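Local coordinates for CBS domain protein (PDB 2EF7) that is of unknown molecular function but, as a pair of CBS domains, probably acts as a regulatory module that may sense an adenosyl-type ligand, at residues Ala21-Ile26 against Arg53-Ala58; Asn44-Ile49 against Pro102-Lys107; Thr87-Leu92 against Arg117-Ala122. All coordinates share one frame; numbering follows the deposited sequence.

Contact 1 of 3, residues Ala21-Ile26 against Arg53-Ala58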
loop_
_atom_site.group_PDB
_atom_site.type_symbol
_atom_site.label_atom_id
_atom_site.label_comp_id
_atom_site.label_asym_id
_atom_site.label_seq_id
_atom_site.Cartn_x
_atom_site.Cartn_y
_atom_site.Cartn_z
ATOM N N ALA A 21 -7.620 -27.610 21.061
ATOM C CA ALA A 21 -6.581 -28.150 20.186
ATOM C C ALA A 21 -5.244 -27.968 20.898
ATOM O O ALA A 21 -5.039 -26.958 21.572
ATOM C CB ALA A 21 -6.579 -27.401 18.870
ATOM N N LYS A 22 -4.332 -28.925 20.750
ATOM C CA LYS A 22 -3.035 -28.838 21.429
ATOM C C LYS A 22 -2.022 -27.991 20.666
ATOM O O LYS A 22 -2.035 -27.946 19.439
ATOM C CB LYS A 22 -2.464 -30.239 21.662
ATOM C CG LYS A 22 -3.352 -31.145 22.498
ATOM C CD LYS A 22 -2.826 -32.572 22.485
ATOM C CE LYS A 22 -3.742 -33.531 23.228
ATOM N NZ LYS A 22 -3.806 -33.227 24.686
ATOM N N LEU A 23 -1.140 -27.330 21.403
ATOM C CA LEU A 23 -0.142 -26.468 20.799
ATOM C C LEU A 23 0.589 -27.144 19.648
ATOM O O LEU A 23 0.680 -26.581 18.560
ATOM C CB LEU A 23 0.862 -25.989 21.856
ATOM C CG LEU A 23 1.952 -25.006 21.405
ATOM C CD1 LEU A 23 2.437 -24.194 22.592
ATOM C CD2 LEU A 23 3.116 -25.757 20.772
ATOM N N ASN A 24 1.089 -28.358 19.862
ATOM C CA ASN A 24 1.819 -29.016 18.784
ATOM C C ASN A 24 0.975 -29.281 17.543
ATOM O O ASN A 24 1.484 -29.177 16.424
ATOM C CB ASN A 24 2.481 -30.316 19.266
ATOM C CG ASN A 24 1.480 -31.389 19.609
ATOM O OD1 ASN A 24 0.593 -31.188 20.437
ATOM N ND2 ASN A 24 1.619 -32.545 18.975
ATOM N N ASP A 25 -0.304 -29.607 17.714
ATOM C CA ASP A 25 -1.146 -29.854 16.543
ATOM C C ASP A 25 -1.408 -28.547 15.801
ATOM O O ASP A 25 -1.450 -28.510 14.563
ATOM C CB ASP A 25 -2.479 -30.508 16.939
ATOM C CG ASP A 25 -2.290 -31.904 17.501
ATOM O OD1 ASP A 25 -1.386 -32.614 17.011
ATOM O OD2 ASP A 25 -3.040 -32.298 18.416
ATOM N N ILE A 26 -1.575 -27.473 16.563
ATOM C CA ILE A 26 -1.816 -26.164 15.964
ATOM C C ILE A 26 -0.580 -25.735 15.180
ATOM O O ILE A 26 -0.691 -25.219 14.061
ATOM C CB ILE A 26 -2.112 -25.107 17.049
ATOM C CG1 ILE A 26 -3.387 -25.487 17.812
ATOM C CG2 ILE A 26 -2.240 -23.732 16.410
ATOM C CD1 ILE A 26 -3.567 -24.728 19.134
ATOM N N ARG A 53 3.679 -15.661 17.213
ATOM C CA ARG A 53 4.213 -15.059 18.425
ATOM C C ARG A 53 3.558 -15.634 19.677
ATOM O O ARG A 53 4.224 -15.842 20.699
ATOM C CB ARG A 53 4.027 -13.544 18.387
ATOM C CG ARG A 53 4.535 -12.839 19.624
ATOM C CD ARG A 53 4.888 -11.400 19.312
ATOM N NE ARG A 53 5.780 -11.324 18.158
ATOM C CZ ARG A 53 6.422 -10.229 17.768
ATOM N NH1 ARG A 53 6.280 -9.096 18.443
ATOM N NH2 ARG A 53 7.201 -10.265 16.696
ATOM N N ASP A 54 2.255 -15.893 19.602
ATOM C CA ASP A 54 1.555 -16.460 20.745
ATOM C C ASP A 54 2.132 -17.824 21.056
ATOM O O ASP A 54 2.256 -18.195 22.222
ATOM C CB ASP A 54 0.061 -16.597 20.479
ATOM C CG ASP A 54 -0.641 -15.259 20.425
ATOM O OD1 ASP A 54 -0.246 -14.362 21.201
ATOM O OD2 ASP A 54 -1.592 -15.113 19.625
ATOM N N ILE A 55 2.481 -18.572 20.014
ATOM C CA ILE A 55 3.058 -19.890 20.211
ATOM C C ILE A 55 4.430 -19.770 20.872
ATOM O O ILE A 55 4.706 -20.444 21.861
ATOM C CB ILE A 55 3.188 -20.651 18.871
ATOM C CG1 ILE A 55 1.799 -21.119 18.418
ATOM C CG2 ILE A 55 4.113 -21.863 19.027
ATOM C CD1 ILE A 55 1.827 -22.005 17.197
ATOM N N VAL A 56 5.278 -18.899 20.335
ATOM C CA VAL A 56 6.615 -18.713 20.884
ATOM C C VAL A 56 6.549 -18.225 22.323
ATOM O O VAL A 56 7.319 -18.653 23.175
ATOM C CB VAL A 56 7.423 -17.704 20.053
ATOM C CG1 VAL A 56 8.759 -17.394 20.751
ATOM C CG2 VAL A 56 7.681 -18.277 18.679
ATOM N N LYS A 57 5.612 -17.331 22.590
ATOM C CA LYS A 57 5.453 -16.791 23.924
ATOM C C LYS A 57 5.100 -17.908 24.908
ATOM O O LYS A 57 5.687 -18.001 25.984
ATOM C CB LYS A 57 4.361 -15.721 23.905
ATOM C CG LYS A 57 4.399 -14.751 25.058
ATOM C CD LYS A 57 4.401 -13.314 24.546
ATOM C CE LYS A 57 3.145 -12.988 23.745
ATOM N NZ LYS A 57 3.148 -11.573 23.262
ATOM N N ALA A 58 4.151 -18.765 24.543
ATOM C CA ALA A 58 3.748 -19.849 25.438
ATOM C C ALA A 58 4.913 -20.790 25.733
ATOM O O ALA A 58 5.075 -21.263 26.867
ATOM C CB ALA A 58 2.593 -20.619 24.843
#
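L23, I26, I55 and A58 meet with branched and methyl groups alone, so no flat group presents a face or an edge to the other helix; the nearby ring is that of F72, in a loop, which L23, I55 and A58 all touch. L23 carries most of the contact from its helix. Its CG stands anti to the backbone N (chi1 -177°), which carries it outward, and the fork at CG divides the methyls between two partners: CD1 lies 4.2 Å from CB of A58, and CD2 lies 4.4 Å from CG2 of I55. One turn further, I26 offers its CG2 branch to the extended end of I55, with CD1 of I55 4.5 Å away. I55 therefore works with two branches, CG2 against L23 and CD1 against I26. No hydrogen bond spans the two segments, and the distances describe ordinary apolar packing without tight spots.

The backbones stay well apart, CA of L23 and CA of I55 being 7.3 Å from each other, so the helices meet through side chains. L23 and I26 are three residues apart, as are I55 and A58, which puts each pair on one side of its helix. K22 holds the N-cap position, and its O accepts the N of I26, starting the helix just where L23 begins to pack. I26 and I55 also touch I50 of strand 45-51. A second subunit adds its I59 against L23 and its V56 against I55, while R53 forms a salt bridge to E52 of that subunit. Two helices packed on each other and on a shared strand, with the same helices turned to a partner subunit, are characteristic of the CBS domain fold and its paired assemblies.

Contact 2 of 3, residues Asn44-Ile49 against Pro102-Lys107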
loop_
_atom_site.group_PDB
_atom_site.type_symbol
_atom_site.label_atom_id
_atom_site.label_comp_id
_atom_site.label_asym_id
_atom_site.label_seq_id
_atom_site.Cartn_x
_atom_site.Cartn_y
_atom_site.Cartn_z
ATOM N N ASN A 44 -17.551 -23.688 16.100
ATOM C CA ASN A 44 -17.641 -22.817 14.922
ATOM C C ASN A 44 -17.641 -21.316 15.218
ATOM O O ASN A 44 -17.555 -20.495 14.301
ATOM C CB ASN A 44 -18.880 -23.149 14.093
ATOM C CG ASN A 44 -18.920 -24.596 13.661
ATOM O OD1 ASN A 44 -17.933 -25.129 13.150
ATOM N ND2 ASN A 44 -20.068 -25.241 13.857
ATOM N N LYS A 45 -17.734 -20.943 16.486
ATOM C CA LYS A 45 -17.751 -19.528 16.825
ATOM C C LYS A 45 -16.385 -19.056 17.301
ATOM O O LYS A 45 -15.788 -19.672 18.175
ATOM C CB LYS A 45 -18.819 -19.268 17.888
ATOM C CG LYS A 45 -20.223 -19.654 17.401
ATOM C CD LYS A 45 -21.286 -19.393 18.452
ATOM C CE LYS A 45 -22.700 -19.584 17.891
ATOM N NZ LYS A 45 -22.907 -20.934 17.302
ATOM N N PRO A 46 -15.877 -17.949 16.724
ATOM C CA PRO A 46 -14.574 -17.353 17.054
ATOM C C PRO A 46 -14.461 -16.936 18.518
ATOM O O PRO A 46 -15.297 -16.182 19.004
ATOM C CB PRO A 46 -14.500 -16.127 16.138
ATOM C CG PRO A 46 -15.460 -16.425 15.032
ATOM C CD PRO A 46 -16.592 -17.122 15.736
ATOM N N VAL A 47 -13.432 -17.416 19.216
ATOM C CA VAL A 47 -13.218 -17.037 20.614
ATOM C C VAL A 47 -11.825 -16.455 20.811
ATOM O O VAL A 47 -11.463 -16.022 21.904
ATOM C CB VAL A 47 -13.395 -18.221 21.577
ATOM C CG1 VAL A 47 -14.870 -18.553 21.722
ATOM C CG2 VAL A 47 -12.627 -19.423 21.066
ATOM N N GLY A 48 -11.038 -16.433 19.746
ATOM C CA GLY A 48 -9.703 -15.884 19.863
ATOM C C GLY A 48 -8.856 -16.113 18.630
ATOM O O GLY A 48 -9.355 -16.519 17.578
ATOM N N ILE A 49 -7.562 -15.846 18.772
ATOM C CA ILE A 49 -6.620 -16.017 17.680
ATOM C C ILE A 49 -5.250 -16.414 18.224
ATOM O O ILE A 49 -4.849 -15.984 19.304
ATOM C CB ILE A 49 -6.487 -14.712 16.861
ATOM C CG1 ILE A 49 -5.596 -14.948 15.643
ATOM C CG2 ILE A 49 -5.910 -13.608 17.728
ATOM C CD1 ILE A 49 -5.404 -13.706 14.776
ATOM N N PRO A 102 -12.737 -11.170 12.781
ATOM C CA PRO A 102 -13.303 -12.438 12.319
ATOM C C PRO A 102 -14.700 -12.078 11.801
ATOM O O PRO A 102 -15.349 -11.178 12.347
ATOM C CB PRO A 102 -13.385 -13.260 13.598
ATOM C CG PRO A 102 -12.249 -12.749 14.397
ATOM C CD PRO A 102 -12.320 -11.263 14.189
ATOM N N VAL A 103 -15.164 -12.753 10.758
ATOM C CA VAL A 103 -16.492 -12.464 10.227
ATOM C C VAL A 103 -17.359 -13.699 10.461
ATOM O O VAL A 103 -16.923 -14.825 10.205
ATOM C CB VAL A 103 -16.449 -12.153 8.705
ATOM C CG1 VAL A 103 -17.851 -11.774 8.205
ATOM C CG2 VAL A 103 -15.464 -11.017 8.424
ATOM N N VAL A 104 -18.570 -13.495 10.967
ATOM C CA VAL A 104 -19.484 -14.609 11.223
ATOM C C VAL A 104 -20.793 -14.449 10.460
ATOM O O VAL A 104 -21.097 -13.368 9.948
ATOM C CB VAL A 104 -19.835 -14.724 12.725
ATOM C CG1 VAL A 104 -18.586 -15.073 13.536
ATOM C CG2 VAL A 104 -20.463 -13.424 13.216
ATOM N N ASP A 105 -21.569 -15.523 10.367
ATOM C CA ASP A 105 -22.855 -15.428 9.696
ATOM C C ASP A 105 -23.873 -15.072 10.769
ATOM O O ASP A 105 -23.503 -14.859 11.922
ATOM C CB ASP A 105 -23.206 -16.745 8.982
ATOM C CG ASP A 105 -23.245 -17.943 9.917
ATOM O OD1 ASP A 105 -23.202 -19.077 9.402
ATOM O OD2 ASP A 105 -23.332 -17.763 11.150
ATOM N N ASP A 106 -25.147 -14.994 10.394
ATOM C CA ASP A 106 -26.217 -14.645 11.325
ATOM C C ASP A 106 -26.318 -15.568 12.543
ATOM O O ASP A 106 -26.872 -15.191 13.576
ATOM C CB ASP A 106 -27.557 -14.617 10.579
ATOM C CG ASP A 106 -27.868 -15.939 9.873
ATOM O OD1 ASP A 106 -27.111 -16.336 8.956
ATOM O OD2 ASP A 106 -28.875 -16.584 10.236
ATOM N N LYS A 107 -25.790 -16.781 12.428
ATOM C CA LYS A 107 -25.845 -17.714 13.548
ATOM C C LYS A 107 -24.582 -17.655 14.414
ATOM O O LYS A 107 -24.462 -18.381 15.406
ATOM C CB LYS A 107 -26.077 -19.137 13.030
ATOM C CG LYS A 107 -27.472 -19.366 12.437
ATOM C CD LYS A 107 -28.554 -19.222 13.503
ATOM C CE LYS A 107 -29.957 -19.480 12.951
ATOM N NZ LYS A 107 -30.452 -18.391 12.060
#
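A tandem CBS pair, or Bateman module, has an interface between the sheets of its two domains, and this contact belongs to it: P46 on strand 45-51 of the first domain packs on P102 and V104 of strand 100-104 of the second. The pyrrolidine of P46 is the central piece, meeting both along its CB-CG-CD edge. Its CB lies 4.0 Å from CB of P102, the two rings side by side and offset. At the other end of the edge, CD of P46 is 3.6 Å from CG1 of V104. CG of P46 is shared, 3.7 Å from V104 CG1 and 4.0 Å from P102 CB. V104 can offer that methyl because CG1 stands beside its backbone N, anti to the carbonyl carbon (chi1 -65°). P46 also touches I39 and L110, one from the sheet of each domain, so the apolar patch continues into both sheets.

At the exposed rim K45 reaches across with its ammonium end. The chain, extended as far as CE, brings CE to 3.3 Å from the carbonyl O of K107, and the bend at chi4 (56°) leaves NZ at 3.5 Å from that O; this is proximity, not a hydrogen bond. That carbonyl follows an Asx turn, in which D105 OD2 accepts the N of K107 at 2.9 Å from 53° above the carboxylate plane, and the same oxygen also takes the N of N109. K107 NZ meanwhile leads away to a salt bridge with D106 OD2, 3.0 Å long.

With no hydrogen bond between the two segments, their own join is proline and valine packing plus a probable weak attraction of the K45 ammonium to the K107 carbonyl; a backbone hydrogen bond from N44 to L110 is the polar link nearby.

Contact 3 of 3, residues Thr87-Leu92 against Arg117-Ala122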
loop_
_atom_site.group_PDB
_atom_site.type_symbol
_atom_site.label_atom_id
_atom_site.label_comp_id
_atom_site.label_asym_id
_atom_site.label_seq_id
_atom_site.Cartn_x
_atom_site.Cartn_y
_atom_site.Cartn_z
ATOM N N THR A 87 -18.364 0.023 6.161
ATOM C CA THR A 87 -18.091 1.015 7.194
ATOM C C THR A 87 -18.423 0.519 8.585
ATOM O O THR A 87 -17.885 1.017 9.570
ATOM C CB THR A 87 -18.838 2.326 6.914
ATOM O OG1 THR A 87 -20.246 2.087 6.850
ATOM C CG2 THR A 87 -18.373 2.905 5.599
ATOM N N GLY A 88 -19.304 -0.469 8.668
ATOM C CA GLY A 88 -19.644 -1.024 9.961
ATOM C C GLY A 88 -18.417 -1.718 10.521
ATOM O O GLY A 88 -18.074 -1.564 11.698
ATOM N N ALA A 89 -17.755 -2.495 9.671
ATOM C CA ALA A 89 -16.544 -3.194 10.077
ATOM C C ALA A 89 -15.499 -2.138 10.463
ATOM O O ALA A 89 -14.763 -2.300 11.437
ATOM C CB ALA A 89 -16.025 -4.059 8.929
ATOM N N LEU A 90 -15.454 -1.052 9.697
ATOM C CA LEU A 90 -14.519 0.036 9.956
ATOM C C LEU A 90 -14.756 0.661 11.328
ATOM O O LEU A 90 -13.817 0.917 12.085
ATOM C CB LEU A 90 -14.663 1.121 8.895
ATOM C CG LEU A 90 -13.702 2.299 9.061
ATOM C CD1 LEU A 90 -12.263 1.817 9.025
ATOM C CD2 LEU A 90 -13.956 3.302 7.949
ATOM N N ALA A 91 -16.015 0.920 11.646
ATOM C CA ALA A 91 -16.332 1.529 12.924
ATOM C C ALA A 91 -15.912 0.623 14.075
ATOM O O ALA A 91 -15.451 1.108 15.107
ATOM C CB ALA A 91 -17.812 1.836 13.006
ATOM N N LEU A 92 -16.051 -0.691 13.891
ATOM C CA LEU A 92 -15.690 -1.638 14.939
ATOM C C LEU A 92 -14.173 -1.712 15.101
ATOM O O LEU A 92 -13.667 -1.797 16.216
ATOM C CB LEU A 92 -16.263 -3.028 14.623
ATOM C CG LEU A 92 -16.665 -3.879 15.829
ATOM C CD1 LEU A 92 -17.675 -3.113 16.664
ATOM C CD2 LEU A 92 -17.263 -5.196 15.373
ATOM N N ARG A 117 -7.165 -3.225 5.304
ATOM C CA ARG A 117 -6.753 -3.064 3.912
ATOM C C ARG A 117 -7.889 -3.453 2.980
ATOM O O ARG A 117 -8.012 -2.905 1.879
ATOM C CB ARG A 117 -5.520 -3.914 3.589
ATOM C CG ARG A 117 -4.259 -3.512 4.339
ATOM C CD ARG A 117 -4.013 -2.008 4.274
ATOM N NE ARG A 117 -2.721 -1.644 4.855
ATOM C CZ ARG A 117 -2.414 -0.433 5.311
ATOM N NH1 ARG A 117 -3.309 0.546 5.264
ATOM N NH2 ARG A 117 -1.208 -0.198 5.812
ATOM N N ASP A 118 -8.710 -4.412 3.412
ATOM C CA ASP A 118 -9.846 -4.839 2.600
ATOM C C ASP A 118 -10.814 -3.661 2.502
ATOM O O ASP A 118 -11.445 -3.449 1.469
ATOM C CB ASP A 118 -10.572 -6.029 3.232
ATOM C CG ASP A 118 -9.772 -7.312 3.161
ATOM O OD1 ASP A 118 -9.247 -7.632 2.069
ATOM O OD2 ASP A 118 -9.682 -8.011 4.194
ATOM N N ILE A 119 -10.917 -2.902 3.592
ATOM C CA ILE A 119 -11.808 -1.750 3.649
ATOM C C ILE A 119 -11.405 -0.632 2.687
ATOM O O ILE A 119 -12.243 -0.109 1.955
ATOM C CB ILE A 119 -11.896 -1.201 5.088
ATOM C CG1 ILE A 119 -12.501 -2.282 5.998
ATOM C CG2 ILE A 119 -12.739 0.074 5.118
ATOM C CD1 ILE A 119 -12.686 -1.862 7.433
ATOM N N THR A 120 -10.129 -0.270 2.677
ATOM C CA THR A 120 -9.669 0.779 1.768
ATOM C C THR A 120 -9.763 0.329 0.312
ATOM O O THR A 120 -9.969 1.150 -0.580
ATOM C CB THR A 120 -8.221 1.202 2.070
ATOM O OG1 THR A 120 -7.388 0.041 2.148
ATOM C CG2 THR A 120 -8.159 1.969 3.377
ATOM N N ARG A 121 -9.605 -0.969 0.065
ATOM C CA ARG A 121 -9.714 -1.476 -1.297
ATOM C C ARG A 121 -11.163 -1.323 -1.750
ATOM O O ARG A 121 -11.428 -0.981 -2.905
ATOM C CB ARG A 121 -9.307 -2.954 -1.376
ATOM C CG ARG A 121 -9.511 -3.559 -2.764
ATOM C CD ARG A 121 -8.878 -4.943 -2.913
ATOM N NE ARG A 121 -9.708 -6.038 -2.410
ATOM C CZ ARG A 121 -9.666 -6.512 -1.170
ATOM N NH1 ARG A 121 -8.827 -5.989 -0.286
ATOM N NH2 ARG A 121 -10.458 -7.516 -0.814
ATOM N N ALA A 122 -12.093 -1.588 -0.833
ATOM C CA ALA A 122 -13.516 -1.462 -1.120
ATOM C C ALA A 122 -13.857 0.004 -1.404
ATOM O O ALA A 122 -14.711 0.305 -2.245
ATOM C CB ALA A 122 -14.337 -1.971 0.063
#
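I119 lays its terminal methyl over the backbone of the facing helix: CD1 sits 3.7 Å from both CA and N of L90. That CD1 stands anti to CA (chi2 -178°), which carries it outward. Side-chain atoms complete the seat, CB of L90 at 3.9 Å and CD1 of L90 at 4.0 Å from the same I119 CD1. A89 meets it with its only side-chain carbon, CB, 4.3 Å from I119 CD1. The leucine and isoleucine side chains cross obliquely. The CA atoms of L90 and I119 are 7.1 Å apart, a close approach of two helices that exchange no hydrogen bond between these segments. I86 and M93 also touch I119; with A89 and L90 they lie at spacings of three and four along helix 86-96, marking one face of it.

Two polar interactions stay within helix 116-126. R121 grips D118 end-on with two nitrogens: NH1 is 2.9 Å from OD1 on its anti lone pair (N-H...O 154°), and NH2 is 3.1 Å from that same OD1, which lies in the guanidinium plane. T120 OG1 donates to R117 O from above the carbonyl plane, on the same face as the N of R121. D118 OD2 takes the N of S115, just before the helix. A third subunit adds its I123 against T120 and its L90 against T87. Two helices packed together through aliphatic residues, each following or preceding a strand of one small sheet, are characteristic of the CBS fold, here in its second copy.

From the N terminus the chain passes strand 16-18 and helix 23-33, then strands 37-42 and 45-51, and closes contact 1 when helix 52-60 returns to residues 21-26. Contact 2 opens at 44-49, inside that loop, and closes only at 102-107, after contact 1 has ended, so the two cross. Contact 3 opens at 87-92, before contact 2 closes, and ends at 117-122, so these two cross as well, whereas contacts 1 and 3 follow in series. Contacts 1 and 3 each join the two helices of their own CBS domain, about 30 Å apart between centres on opposite sides of the chain's centre. Contact 2, between them, ties the two sheets together.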